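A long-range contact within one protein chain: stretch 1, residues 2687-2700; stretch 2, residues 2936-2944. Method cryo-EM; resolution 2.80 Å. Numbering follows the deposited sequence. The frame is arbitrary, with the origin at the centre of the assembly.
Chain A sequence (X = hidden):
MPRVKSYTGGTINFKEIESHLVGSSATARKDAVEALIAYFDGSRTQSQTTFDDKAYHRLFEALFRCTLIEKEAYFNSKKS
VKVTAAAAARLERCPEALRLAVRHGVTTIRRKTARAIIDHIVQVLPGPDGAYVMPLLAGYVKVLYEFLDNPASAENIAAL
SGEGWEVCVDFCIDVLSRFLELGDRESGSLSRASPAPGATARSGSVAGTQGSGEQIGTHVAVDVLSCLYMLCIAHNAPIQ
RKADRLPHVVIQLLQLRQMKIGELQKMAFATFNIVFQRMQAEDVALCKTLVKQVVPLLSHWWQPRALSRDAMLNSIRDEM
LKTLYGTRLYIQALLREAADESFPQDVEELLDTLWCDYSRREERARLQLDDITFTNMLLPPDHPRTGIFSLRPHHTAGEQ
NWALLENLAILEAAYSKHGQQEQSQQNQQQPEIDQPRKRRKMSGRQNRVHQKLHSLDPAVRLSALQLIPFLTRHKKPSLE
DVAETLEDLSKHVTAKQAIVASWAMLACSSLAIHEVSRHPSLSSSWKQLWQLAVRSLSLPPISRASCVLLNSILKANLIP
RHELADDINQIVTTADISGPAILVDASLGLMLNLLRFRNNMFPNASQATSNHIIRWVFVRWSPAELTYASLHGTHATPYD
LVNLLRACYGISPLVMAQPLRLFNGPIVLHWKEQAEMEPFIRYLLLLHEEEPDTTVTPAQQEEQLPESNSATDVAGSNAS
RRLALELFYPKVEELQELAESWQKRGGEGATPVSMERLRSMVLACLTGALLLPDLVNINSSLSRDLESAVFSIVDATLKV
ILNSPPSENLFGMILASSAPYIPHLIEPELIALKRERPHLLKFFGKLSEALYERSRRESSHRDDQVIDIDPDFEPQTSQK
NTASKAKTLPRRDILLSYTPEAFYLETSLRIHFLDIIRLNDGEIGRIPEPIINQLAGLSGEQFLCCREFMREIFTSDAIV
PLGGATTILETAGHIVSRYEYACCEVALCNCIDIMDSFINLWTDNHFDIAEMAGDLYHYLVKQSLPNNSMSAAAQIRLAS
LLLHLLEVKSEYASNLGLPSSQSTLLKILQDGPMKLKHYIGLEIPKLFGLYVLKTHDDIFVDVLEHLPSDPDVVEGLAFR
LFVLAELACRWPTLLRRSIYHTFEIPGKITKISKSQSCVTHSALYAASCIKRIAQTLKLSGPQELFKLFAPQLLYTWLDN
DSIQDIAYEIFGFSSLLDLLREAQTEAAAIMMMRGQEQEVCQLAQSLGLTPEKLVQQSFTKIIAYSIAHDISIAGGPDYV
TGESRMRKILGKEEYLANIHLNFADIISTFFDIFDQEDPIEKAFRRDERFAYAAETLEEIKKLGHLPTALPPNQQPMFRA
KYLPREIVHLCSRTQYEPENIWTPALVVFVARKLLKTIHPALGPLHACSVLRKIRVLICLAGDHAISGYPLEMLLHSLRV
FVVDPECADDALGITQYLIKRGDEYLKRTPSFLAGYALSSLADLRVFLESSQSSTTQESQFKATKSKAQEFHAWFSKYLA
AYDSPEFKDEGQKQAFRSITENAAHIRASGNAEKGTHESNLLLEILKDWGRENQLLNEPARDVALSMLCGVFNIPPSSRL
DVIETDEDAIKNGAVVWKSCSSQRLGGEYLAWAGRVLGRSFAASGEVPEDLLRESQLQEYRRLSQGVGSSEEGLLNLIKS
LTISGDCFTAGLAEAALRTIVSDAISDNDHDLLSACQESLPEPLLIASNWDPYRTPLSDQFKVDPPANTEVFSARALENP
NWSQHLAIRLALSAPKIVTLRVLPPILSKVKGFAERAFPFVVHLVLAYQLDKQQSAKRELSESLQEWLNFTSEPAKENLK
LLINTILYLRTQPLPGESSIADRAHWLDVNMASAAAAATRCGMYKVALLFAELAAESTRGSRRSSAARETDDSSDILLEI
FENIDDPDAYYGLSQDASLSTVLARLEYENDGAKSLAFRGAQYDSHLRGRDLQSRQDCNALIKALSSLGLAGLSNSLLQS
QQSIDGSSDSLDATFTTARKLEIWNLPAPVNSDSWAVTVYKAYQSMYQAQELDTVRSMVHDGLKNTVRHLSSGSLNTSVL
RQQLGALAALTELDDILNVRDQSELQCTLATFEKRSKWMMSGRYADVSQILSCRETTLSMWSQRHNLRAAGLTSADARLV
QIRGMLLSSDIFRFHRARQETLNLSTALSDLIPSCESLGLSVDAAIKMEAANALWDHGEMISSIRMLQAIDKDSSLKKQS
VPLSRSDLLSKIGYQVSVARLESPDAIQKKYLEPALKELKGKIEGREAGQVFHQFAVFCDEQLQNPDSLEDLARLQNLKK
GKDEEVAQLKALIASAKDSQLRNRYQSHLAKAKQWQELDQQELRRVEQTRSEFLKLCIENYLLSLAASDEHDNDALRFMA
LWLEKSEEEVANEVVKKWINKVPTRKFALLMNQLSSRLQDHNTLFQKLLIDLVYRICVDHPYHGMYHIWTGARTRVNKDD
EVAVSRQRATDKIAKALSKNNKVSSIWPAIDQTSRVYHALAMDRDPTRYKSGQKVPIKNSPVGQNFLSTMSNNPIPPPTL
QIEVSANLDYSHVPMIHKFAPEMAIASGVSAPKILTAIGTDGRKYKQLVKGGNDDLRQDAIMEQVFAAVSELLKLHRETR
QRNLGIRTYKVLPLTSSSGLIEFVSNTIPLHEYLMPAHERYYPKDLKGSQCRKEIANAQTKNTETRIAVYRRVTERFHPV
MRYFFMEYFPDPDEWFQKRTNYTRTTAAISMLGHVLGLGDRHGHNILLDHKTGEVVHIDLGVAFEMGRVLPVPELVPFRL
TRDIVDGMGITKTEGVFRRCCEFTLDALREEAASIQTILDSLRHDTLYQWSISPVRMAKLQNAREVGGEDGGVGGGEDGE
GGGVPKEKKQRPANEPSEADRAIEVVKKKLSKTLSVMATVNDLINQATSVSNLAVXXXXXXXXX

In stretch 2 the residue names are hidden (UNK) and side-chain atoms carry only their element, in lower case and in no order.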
ATOM      1  N   LYS A2687      26.996  18.168 -41.545  1.00 37.42           N
ATOM      2  CA  LYS A2687      28.084  17.836 -40.649  1.00 37.42           C
ATOM      3  C   LYS A2687      27.721  18.247 -39.229  1.00 37.42           C
ATOM      4  O   LYS A2687      26.719  18.914 -38.984  1.00 37.42           O
ATOM      5  CB  LYS A2687      29.369  18.527 -41.084  1.00 37.42           C
ATOM      6  CG  LYS A2687      29.814  18.190 -42.480  1.00 37.42           C
ATOM      7  CD  LYS A2687      30.586  16.903 -42.496  1.00 37.42           C
ATOM      8  CE  LYS A2687      31.193  16.656 -43.857  1.00 37.42           C
ATOM      9  NZ  LYS A2687      32.065  15.455 -43.863  1.00 37.42           N
ATOM     10  N   GLY A2688      28.551  17.836 -38.273  1.00 38.06           N
ATOM     11  CA  GLY A2688      28.321  18.250 -36.902  1.00 38.06           C
ATOM     12  C   GLY A2688      28.675  19.704 -36.680  1.00 38.06           C
ATOM     13  O   GLY A2688      27.995  20.412 -35.935  1.00 38.06           O
ATOM     14  N   SER A2689      29.737  20.171 -37.332  1.00 39.91           N
ATOM     15  CA  SER A2689      30.129  21.568 -37.212  1.00 39.91           C
ATOM     16  C   SER A2689      29.105  22.498 -37.845  1.00 39.91           C
ATOM     17  O   SER A2689      28.877  23.598 -37.338  1.00 39.91           O
ATOM     18  CB  SER A2689      31.501  21.773 -37.841  1.00 39.91           C
ATOM     19  OG  SER A2689      31.592  21.102 -39.079  1.00 39.91           O
ATOM     20  N   GLN A2690      28.464  22.073 -38.931  1.00 39.20           N
ATOM     21  CA  GLN A2690      27.438  22.904 -39.543  1.00 39.20           C
ATOM     22  C   GLN A2690      26.220  23.032 -38.642  1.00 39.20           C
ATOM     23  O   GLN A2690      25.644  24.117 -38.520  1.00 39.20           O
ATOM     24  CB  GLN A2690      27.056  22.329 -40.899  1.00 39.20           C
ATOM     25  CG  GLN A2690      28.256  22.050 -41.769  1.00 39.20           C
ATOM     26  CD  GLN A2690      27.889  21.476 -43.114  1.00 39.20           C
ATOM     27  OE1 GLN A2690      26.723  21.218 -43.396  1.00 39.20           O
ATOM     28  NE2 GLN A2690      28.889  21.276 -43.959  1.00 39.20           N
ATOM     29  N   CYS A2691      25.819  21.937 -37.995  1.00 39.12           N
ATOM     30  CA  CYS A2691      24.730  22.000 -37.027  1.00 39.12           C
ATOM     31  C   CYS A2691      25.093  22.891 -35.850  1.00 39.12           C
ATOM     32  O   CYS A2691      24.274  23.699 -35.396  1.00 39.12           O
ATOM     33  CB  CYS A2691      24.378  20.598 -36.536  1.00 39.12           C
ATOM     34  SG  CYS A2691      23.713  19.495 -37.777  1.00 39.12           S
ATOM     35  N   ARG A2692      26.322  22.768 -35.345  1.00 38.37           N
ATOM     36  CA  ARG A2692      26.733  23.603 -34.224  1.00 38.37           C
ATOM     37  C   ARG A2692      26.717  25.075 -34.597  1.00 38.37           C
ATOM     38  O   ARG A2692      26.262  25.913 -33.816  1.00 38.37           O
ATOM     39  CB  ARG A2692      28.121  23.202 -33.738  1.00 38.37           C
ATOM     40  CG  ARG A2692      28.688  24.177 -32.750  1.00 38.37           C
ATOM     41  CD  ARG A2692      29.832  23.610 -31.958  1.00 38.37           C
ATOM     42  NE  ARG A2692      30.229  24.540 -30.905  1.00 38.37           N
ATOM     43  CZ  ARG A2692      31.080  24.259 -29.927  1.00 38.37           C
ATOM     44  NH1 ARG A2692      31.642  23.062 -29.850  1.00 38.37           N
ATOM     45  NH2 ARG A2692      31.369  25.176 -29.019  1.00 38.37           N
ATOM     46  N   LYS A2693      27.194  25.409 -35.792  1.00 42.07           N
ATOM     47  CA  LYS A2693      27.232  26.805 -36.204  1.00 42.07           C
ATOM     48  C   LYS A2693      25.835  27.357 -36.442  1.00 42.07           C
ATOM     49  O   LYS A2693      25.545  28.500 -36.075  1.00 42.07           O
ATOM     50  CB  LYS A2693      28.088  26.949 -37.453  1.00 42.07           C
ATOM     51  CG  LYS A2693      28.191  28.351 -37.977  1.00 42.07           C
ATOM     52  CD  LYS A2693      29.072  28.380 -39.204  1.00 42.07           C
ATOM     53  CE  LYS A2693      29.174  29.772 -39.795  1.00 42.07           C
ATOM     54  NZ  LYS A2693      30.034  29.767 -41.010  1.00 42.07           N
ATOM     55  N   GLU A2694      24.955  26.572 -37.063  1.00 41.89           N
ATOM     56  CA  GLU A2694      23.589  27.037 -37.271  1.00 41.89           C
ATOM     57  C   GLU A2694      22.868  27.239 -35.951  1.00 41.89           C
ATOM     58  O   GLU A2694      22.027  28.133 -35.829  1.00 41.89           O
ATOM     59  CB  GLU A2694      22.823  26.060 -38.155  1.00 41.89           C
ATOM     60  CG  GLU A2694      22.741  26.520 -39.592  1.00 41.89           C
ATOM     61  CD  GLU A2694      22.260  25.443 -40.535  1.00 41.89           C
ATOM     62  OE1 GLU A2694      21.127  24.951 -40.355  1.00 41.89           O
ATOM     63  OE2 GLU A2694      23.021  25.091 -41.461  1.00 41.89           O
ATOM     64  N   ILE A2695      23.176  26.423 -34.950  1.00 38.41           N
ATOM     65  CA  ILE A2695      22.528  26.631 -33.665  1.00 38.41           C
ATOM     66  C   ILE A2695      23.140  27.816 -32.929  1.00 38.41           C
ATOM     67  O   ILE A2695      22.429  28.547 -32.234  1.00 38.41           O
ATOM     68  CB  ILE A2695      22.582  25.336 -32.841  1.00 38.41           C
ATOM     69  CG1 ILE A2695      21.438  24.425 -33.260  1.00 38.41           C
ATOM     70  CG2 ILE A2695      22.502  25.613 -31.365  1.00 38.41           C
ATOM     71  CD1 ILE A2695      21.376  23.160 -32.483  1.00 38.41           C
ATOM     72  N   ALA A2696      24.443  28.056 -33.090  1.00 41.03           N
ATOM     73  CA  ALA A2696      25.083  29.158 -32.382  1.00 41.03           C
ATOM     74  C   ALA A2696      24.732  30.508 -32.988  1.00 41.03           C
ATOM     75  O   ALA A2696      24.720  31.516 -32.277  1.00 41.03           O
ATOM     76  CB  ALA A2696      26.594  28.975 -32.368  1.00 41.03           C
ATOM     77  N   ASN A2697      24.455  30.562 -34.288  1.00 45.84           N
ATOM     78  CA  ASN A2697      24.101  31.841 -34.890  1.00 45.84           C
ATOM     79  C   ASN A2697      22.764  32.346 -34.375  1.00 45.84           C
ATOM     80  O   ASN A2697      22.574  33.556 -34.225  1.00 45.84           O
ATOM     81  CB  ASN A2697      24.075  31.730 -36.408  1.00 45.84           C
ATOM     82  CG  ASN A2697      25.458  31.683 -37.005  1.00 45.84           C
ATOM     83  OD1 ASN A2697      26.415  32.176 -36.414  1.00 45.84           O
ATOM     84  ND2 ASN A2697      25.573  31.090 -38.184  1.00 45.84           N
ATOM     85  N   ALA A2698      21.820  31.452 -34.116  1.00 43.69           N
ATOM     86  CA  ALA A2698      20.523  31.869 -33.593  1.00 43.69           C
ATOM     87  C   ALA A2698      20.482  31.813 -32.076  1.00 43.69           C
ATOM     88  O   ALA A2698      19.528  31.319 -31.491  1.00 43.69           O
ATOM     89  CB  ALA A2698      19.421  31.008 -34.191  1.00 43.69           C
ATOM     90  N   GLN A2699      21.491  32.369 -31.418  1.00 47.15           N
ATOM     91  CA  GLN A2699      21.554  32.332 -29.967  1.00 47.15           C
ATOM     92  C   GLN A2699      21.063  33.616 -29.327  1.00 47.15           C
ATOM     93  O   GLN A2699      20.634  33.596 -28.169  1.00 47.15           O
ATOM     94  CB  GLN A2699      22.989  32.047 -29.516  1.00 47.15           C
ATOM     95  CG  GLN A2699      23.173  31.964 -28.024  1.00 47.15           C
ATOM     96  CD  GLN A2699      24.557  31.501 -27.639  1.00 47.15           C
ATOM     97  OE1 GLN A2699      25.148  30.659 -28.306  1.00 47.15           O
ATOM     98  NE2 GLN A2699      25.081  32.050 -26.554  1.00 47.15           N
ATOM     99  N   THR A2700      21.091  34.718 -30.062  1.00 55.80           N
ATOM    100  CA  THR A2700      20.652  36.019 -29.581  1.00 55.80           C
ATOM    101  C   THR A2700      19.329  36.407 -30.224  1.00 55.80           C
ATOM    102  O   THR A2700      19.124  37.550 -30.627  1.00 55.80           O
ATOM    103  CB  THR A2700      21.709  37.077 -29.862  1.00 55.80           C
ATOM    104  OG1 THR A2700      21.992  37.094 -31.264  1.00 55.80           O
ATOM    105  CG2 THR A2700      22.979  36.759 -29.104  1.00 55.80           C
ATOM    106  N   UNK A2936      19.299  25.233 -25.344  1.00 26.51           N
ATOM    107  CA  UNK A2936      20.534  24.864 -24.685  1.00 26.51           C
ATOM    108  C   UNK A2936      21.723  25.424 -25.452  1.00 26.51           C
ATOM    109  O   UNK A2936      21.636  25.733 -26.639  1.00 26.51           O
ATOM    110  c   UNK A2936      20.654  23.348 -24.566  1.00 26.51           C
ATOM    111  c   UNK A2936      19.759  22.664 -23.542  1.00 26.51           C
ATOM    112  c   UNK A2936      20.140  23.084 -22.167  1.00 26.51           C
ATOM    113  c   UNK A2936      19.886  21.187 -23.662  1.00 26.51           C
ATOM    114  N   UNK A2937      22.840  25.560 -24.749  1.00 33.43           N
ATOM    115  CA  UNK A2937      24.055  26.082 -25.354  1.00 33.43           C
ATOM    116  C   UNK A2937      24.505  25.193 -26.504  1.00 33.43           C
ATOM    117  O   UNK A2937      24.295  23.982 -26.499  1.00 33.43           O
ATOM    118  c   UNK A2937      26.455  26.713 -24.811  1.00 33.43           C
ATOM    119  c   UNK A2937      25.150  26.183 -24.300  1.00 33.43           C
ATOM    120  c   UNK A2937      27.712  28.416 -25.915  1.00 33.43           C
ATOM    121  c   UNK A2937      26.523  27.930 -25.453  1.00 33.43           C
ATOM    122  c   UNK A2937      28.853  27.694 -25.726  1.00 33.43           C
ATOM    123  o   UNK A2937      30.047  28.177 -26.188  1.00 33.43           O
ATOM    124  c   UNK A2937      28.816  26.489 -25.081  1.00 33.43           C
ATOM    125  c   UNK A2937      27.626  26.007 -24.626  1.00 33.43           C
ATOM    126  N   UNK A2938      25.137  25.808 -27.503  1.00 30.25           N
ATOM    127  CA  UNK A2938      25.478  25.081 -28.720  1.00 30.25           C
ATOM    128  C   UNK A2938      26.595  24.074 -28.497  1.00 30.25           C
ATOM    129  O   UNK A2938      26.676  23.079 -29.221  1.00 30.25           O
ATOM    130  o   UNK A2938      27.160  26.576 -29.584  1.00 30.25           O
ATOM    131  c   UNK A2938      25.872  26.055 -29.817  1.00 30.25           C
ATOM    132  N   UNK A2939      27.473  24.313 -27.524  1.00 27.52           N
ATOM    133  CA  UNK A2939      28.515  23.352 -27.221  1.00 27.52           C
ATOM    134  C   UNK A2939      28.010  22.118 -26.517  1.00 27.52           C
ATOM    135  O   UNK A2939      28.680  21.086 -26.541  1.00 27.52           O
ATOM    136  N   UNK A2940      26.864  22.223 -25.858  1.00 21.91           N
ATOM    137  CA  UNK A2940      26.064  21.108 -25.364  1.00 21.91           C
ATOM    138  C   UNK A2940      25.313  20.591 -26.571  1.00 21.91           C
ATOM    139  O   UNK A2940      24.231  21.070 -26.895  1.00 21.91           O
ATOM    140  c   UNK A2940      21.826  18.325 -24.252  1.00 21.91           C
ATOM    141  c   UNK A2940      24.623  20.647 -23.267  1.00 21.91           C
ATOM    142  c   UNK A2940      23.428  19.052 -22.179  1.00 21.91           C
ATOM    143  c   UNK A2940      25.044  20.558 -21.988  1.00 21.91           C
ATOM    144  c   UNK A2940      22.498  18.051 -21.972  1.00 21.91           C
ATOM    145  c   UNK A2940      22.744  19.314 -24.462  1.00 21.91           C
ATOM    146  c   UNK A2940      25.111  21.606 -24.289  1.00 21.91           C
ATOM    147  n   UNK A2940      24.344  19.598 -21.324  1.00 21.91           N
ATOM    148  c   UNK A2940      21.709  17.703 -23.021  1.00 21.91           C
ATOM    149  c   UNK A2940      23.571  19.695 -23.409  1.00 21.91           C
ATOM    150  N   UNK A2941      25.888  19.627 -27.275  1.00 23.57           N
ATOM    151  CA  UNK A2941      25.354  19.302 -28.591  1.00 23.57           C
ATOM    152  C   UNK A2941      24.007  18.610 -28.486  1.00 23.57           C
ATOM    153  O   UNK A2941      23.938  17.384 -28.402  1.00 23.57           O
ATOM    154  c   UNK A2941      26.333  18.420 -29.355  1.00 23.57           C
ATOM    155  N   UNK A2942      22.926  19.382 -28.511  1.00 24.37           N
ATOM    156  CA  UNK A2942      21.610  18.800 -28.308  1.00 24.37           C
ATOM    157  C   UNK A2942      21.051  18.207 -29.586  1.00 24.37           C
ATOM    158  O   UNK A2942      20.250  17.270 -29.528  1.00 24.37           O
ATOM    159  c   UNK A2942      20.656  19.848 -27.753  1.00 24.37           C
ATOM    160  N   UNK A2943      21.440  18.749 -30.738  1.00 28.16           N
ATOM    161  CA  UNK A2943      21.048  18.158 -32.010  1.00 28.16           C
ATOM    162  C   UNK A2943      21.541  16.726 -32.115  1.00 28.16           C
ATOM    163  O   UNK A2943      20.862  15.869 -32.685  1.00 28.16           O
ATOM    164  c   UNK A2943      21.593  18.995 -33.161  1.00 28.16           C
ATOM    165  c   UNK A2943      24.911  20.527 -32.250  1.00 28.16           C
ATOM    166  c   UNK A2943      23.567  20.315 -32.358  1.00 28.16           C
ATOM    167  c   UNK A2943      25.777  19.657 -32.849  1.00 28.16           C
ATOM    168  o   UNK A2943      27.128  19.858 -32.752  1.00 28.16           O
ATOM    169  c   UNK A2943      25.309  18.584 -33.545  1.00 28.16           C
ATOM    170  c   UNK A2943      23.070  19.238 -33.061  1.00 28.16           C
ATOM    171  c   UNK A2943      23.968  18.382 -33.649  1.00 28.16           C
ATOM    172  N   UNK A2944      22.716  16.448 -31.567  1.00 28.53           N
ATOM    173  CA  UNK A2944      23.299  15.121 -31.614  1.00 28.53           C
ATOM    174  C   UNK A2944      22.467  14.170 -30.791  1.00 28.53           C
ATOM    175  O   UNK A2944      22.746  13.949 -29.614  1.00 28.53           O
ATOM    176  OXT UNK A2944      21.499  13.601 -31.288  1.00 28.53           O
ATOM    177  c   UNK A2944      24.719  15.145 -31.113  1.00 28.53           C
TER

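Position 2936 carries four side-chain carbons forked at the second, and its CA-to-CB bond points away from stretch 1. That pattern is leucine; Leu 2936 is buried, as suits an aliphatic side chain, but takes no direct part in the contact.

At 2937 one carbon leads to a six-carbon ring bearing an oxygen. The CA-to-CB bond points away, yet the ring's end comes nearer to stretch 1: a ring carbon lies 4.2 Å from Gln 2699 OE1, and the oxygen lies 4.3 Å from Arg 2692 NH2. This is tyrosine; the long, rigid side chain of Tyr 2937 can thus reach back to two polar groups, though only loosely.

Position 2938 has one carbon and one oxygen, and its CA-to-CB bond points toward stretch 1. The carbon sits 3.7 Å from Ile 2695 CG2, while the oxygen lies 3.7 Å from Ala 2696 CB and 3.9 Å from Arg 2692 NE. This is serine, and its small size suits the close approach of the backbones, with Ser 2938 CA 5.5 Å from Ala 2696 CA.

No side-chain atom is present at 2939, whose CA lies 3.8 Å from Arg 2692 NH2, over one face of the guanidinium. It is glycine. An ideal CB on Gly 2939 would clash with Tyr 2937 CE2 at 2.9 Å.

Position 2940 shows fused five- and six-membered rings beyond one carbon, with eight ring carbons and one nitrogen: tryptophan. The CA-to-CB bond of Trp 2940 points away, and the residue is buried outside this contact; its N closes the type I turn through a weak hydrogen bond to Tyr 2937 O (3.2 Å).

Positions 2941 and 2942 each have a single side-chain carbon, directed sideways. Both are alanines, whose single methyl asks little room in a buried stretch.

At 2943 a carbon leads to an oxygen-bearing six-carbon ring, and the CA-to-CB bond points toward stretch 1. Cys 2691 CB packs over one ring face, 3.7 Å from a ring carbon of 2943, in a CH-pi contact; Ile 2695 CD1 approaches another ring carbon of 2943 at 3.6 Å. The oxygen of 2943 lies 3.3 Å from Gly 2688 O and 3.6 Å from Arg 2692 CB. This is tyrosine: the flat ring of Tyr 2943 offers a face to Cys 2691 and apolar carbons to Ile 2695, while its hydroxyl reaches the start of the helix.

Position 2944 has one side-chain carbon and a terminal carboxylate: Ala 2944, whose small methyl fits a buried chain end, does not touch the helix.

The contact, burying 477 Å² in all, therefore works mainly by packing, without a clear hydrogen bond across it. Tyr 2943 lies against Cys 2691 and Ile 2695, while the turn brings Ser 2938 and Gly 2939 close beside Arg 2692.

Stretch 2 (2936-2944) LYSGWAAYA
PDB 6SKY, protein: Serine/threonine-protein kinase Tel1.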